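Local structure of mandelate racemase/muconate lactonizing enzyme (Polaromonas sp., 3CB3) at residues G143-S148 with A327-P332. The protein is a mandelate racemase/muconate lactonizing enzyme family member of the enolase superfamily that binds magnesium and probably abstracts a proton alpha to a substrate carboxylate. Residues are numbered along the deposited sequence; the frame is centred on the assembly and turned at random.
Sequences GSYRDS and AYPREP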
loop_
_atom_site.group_PDB
_atom_site.type_symbol
_atom_site.label_atom_id
_atom_site.label_comp_id
_atom_site.label_asym_id
_atom_site.label_seq_id
_atom_site.Cartn_x
_atom_site.Cartn_y
_atom_site.Cartn_z
ATOM N N GLY A 143 21.410 5.117 -19.493
ATOM C CA GLY A 143 21.654 6.156 -20.471
ATOM C C GLY A 143 21.522 7.461 -19.701
ATOM O O GLY A 143 20.466 7.737 -19.121
ATOM N N SER A 144 22.579 8.264 -19.679
ATOM C CA SER A 144 22.536 9.525 -18.945
ATOM C C SER A 144 22.527 10.758 -19.838
ATOM O O SER A 144 22.793 10.686 -21.038
ATOM C CB SER A 144 23.711 9.613 -17.964
ATOM O OG SER A 144 24.922 9.902 -18.632
ATOM N N TYR A 145 22.199 11.889 -19.231
ATOM C CA TYR A 145 22.141 13.160 -19.930
ATOM C C TYR A 145 23.133 14.122 -19.284
ATOM O O TYR A 145 23.341 15.222 -19.780
ATOM C CB TYR A 145 20.736 13.757 -19.826
ATOM C CG TYR A 145 19.685 13.098 -20.683
ATOM C CD1 TYR A 145 19.358 13.611 -21.939
ATOM C CD2 TYR A 145 18.975 11.985 -20.221
ATOM C CE1 TYR A 145 18.347 13.042 -22.708
ATOM C CE2 TYR A 145 17.960 11.409 -20.988
ATOM C CZ TYR A 145 17.652 11.946 -22.222
ATOM O OH TYR A 145 16.616 11.418 -22.949
ATOM N N ARG A 146 23.737 13.702 -18.178
ATOM C CA ARG A 146 24.684 14.550 -17.466
ATOM C C ARG A 146 25.612 13.744 -16.555
ATOM O O ARG A 146 25.246 12.674 -16.052
ATOM C CB ARG A 146 23.913 15.600 -16.647
ATOM C CG ARG A 146 22.920 15.010 -15.633
ATOM C CD ARG A 146 21.935 16.075 -15.118
ATOM N NE ARG A 146 20.990 16.497 -16.156
ATOM C CZ ARG A 146 19.944 15.778 -16.555
ATOM N NH1 ARG A 146 19.694 14.605 -15.998
ATOM N NH2 ARG A 146 19.156 16.225 -17.521
ATOM N N ASP A 147 26.817 14.262 -16.341
ATOM C CA ASP A 147 27.784 13.579 -15.490
ATOM C C ASP A 147 27.708 14.053 -14.041
ATOM O O ASP A 147 28.359 13.490 -13.165
ATOM C CB ASP A 147 29.202 13.788 -16.022
ATOM C CG ASP A 147 29.363 13.297 -17.440
ATOM O OD1 ASP A 147 28.859 12.195 -17.750
ATOM O OD2 ASP A 147 29.997 14.011 -18.243
ATOM N N SER A 148 26.924 15.101 -13.804
ATOM C CA SER A 148 26.734 15.638 -12.456
ATOM C C SER A 148 25.304 16.189 -12.357
ATOM O O SER A 148 24.711 16.582 -13.358
ATOM C CB SER A 148 27.763 16.739 -12.148
ATOM O OG SER A 148 27.530 17.896 -12.936
ATOM N N ALA A 327 19.699 10.071 -15.565
ATOM C CA ALA A 327 18.989 9.525 -16.715
ATOM C C ALA A 327 17.745 10.303 -17.143
ATOM O O ALA A 327 17.122 9.966 -18.150
ATOM C CB ALA A 327 18.615 8.066 -16.434
ATOM N N TYR A 328 17.367 11.332 -16.386
ATOM C CA TYR A 328 16.186 12.117 -16.732
ATOM C C TYR A 328 16.573 13.236 -17.722
ATOM O O TYR A 328 17.617 13.865 -17.578
ATOM C CB TYR A 328 15.566 12.701 -15.457
ATOM C CG TYR A 328 14.135 13.149 -15.619
ATOM C CD1 TYR A 328 13.106 12.217 -15.764
ATOM C CD2 TYR A 328 13.807 14.505 -15.644
ATOM C CE1 TYR A 328 11.781 12.628 -15.928
ATOM C CE2 TYR A 328 12.498 14.927 -15.809
ATOM C CZ TYR A 328 11.483 13.983 -15.952
ATOM O OH TYR A 328 10.179 14.403 -16.133
ATOM N N PRO A 329 15.727 13.492 -18.736
ATOM C CA PRO A 329 15.930 14.510 -19.777
ATOM C C PRO A 329 16.125 15.960 -19.327
ATOM O O PRO A 329 17.054 16.634 -19.770
ATOM C CB PRO A 329 14.684 14.360 -20.652
ATOM C CG PRO A 329 14.351 12.928 -20.513
ATOM C CD PRO A 329 14.517 12.705 -19.027
ATOM N N ARG A 330 15.228 16.452 -18.478
ATOM C CA ARG A 330 15.324 17.828 -17.999
ATOM C C ARG A 330 16.126 17.877 -16.701
ATOM O O ARG A 330 16.088 16.932 -15.910
ATOM C CB ARG A 330 13.915 18.408 -17.819
ATOM C CG ARG A 330 13.184 18.615 -19.151
ATOM C CD ARG A 330 11.793 19.216 -18.978
ATOM N NE ARG A 330 10.809 18.216 -18.572
ATOM C CZ ARG A 330 10.237 17.341 -19.397
ATOM N NH1 ARG A 330 10.540 17.333 -20.690
ATOM N NH2 ARG A 330 9.361 16.464 -18.925
ATOM N N GLU A 331 16.853 18.973 -16.489
ATOM C CA GLU A 331 17.700 19.132 -15.305
ATOM C C GLU A 331 16.983 18.887 -13.980
ATOM O O GLU A 331 16.057 19.599 -13.621
ATOM C CB GLU A 331 18.346 20.524 -15.271
ATOM C CG GLU A 331 19.271 20.736 -14.057
ATOM C CD GLU A 331 20.453 19.765 -14.022
ATOM O OE1 GLU A 331 21.257 19.797 -14.976
ATOM O OE2 GLU A 331 20.584 18.971 -13.043
ATOM N N PRO A 332 17.421 17.862 -13.242
ATOM C CA PRO A 332 16.858 17.476 -11.949
ATOM C C PRO A 332 17.620 18.055 -10.759
ATOM O O PRO A 332 18.645 18.717 -10.925
ATOM C CB PRO A 332 16.955 15.963 -11.992
ATOM C CG PRO A 332 18.297 15.769 -12.646
ATOM C CD PRO A 332 18.288 16.794 -13.774
HETATM O O HOH W 1 21.597 18.844 -17.421
#
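Arg146 reaches across from the 143-148 loop and closes its guanidinium group on the carbonyl oxygen of Tyr328. Its CB sets out toward the 327-332 loop, CG lies between the backbone N and the carbonyl carbon (chi1 58°), and CD passes 3.8 Å from Glu331 OE1. NE then makes a long salt bridge to that same OE1 at 3.5 Å, guanidinium and carboxylate planes 71° apart, and a water accepts from NE and donates to OE1, which also pairs with Arg354. A bend at chi3 turns the head so that NH1 (2.7 Å) and NH2 (2.8 Å) both donate end-on to Tyr328 O, nearly within the guanidinium plane; sharing one acceptor leaves both bonds bent, with 139° at the NH2 hydrogen. Pro332 CD lies over the centre of one guanidinium face, 3.4 Å from CZ, while Tyr145 CB lies over the opposite face, offset toward its rim. Both loops follow helices, 138-142 and 318-326, and lead into the neighbouring parallel strands 148-152 and 333-335; the 327-332 loop belongs to the TIM-barrel-clan enolase C-terminal region. With an alanine here in place of Arg146, Tyr328 O would probably lose both donors and Glu331 one charged partner. Beside this grip, Pro329 CA sits 3.8 Å above the centre of the Tyr145 ring in a CH-pi contact, with Ala327 O at the ring edge, 3.3 Å from CE2.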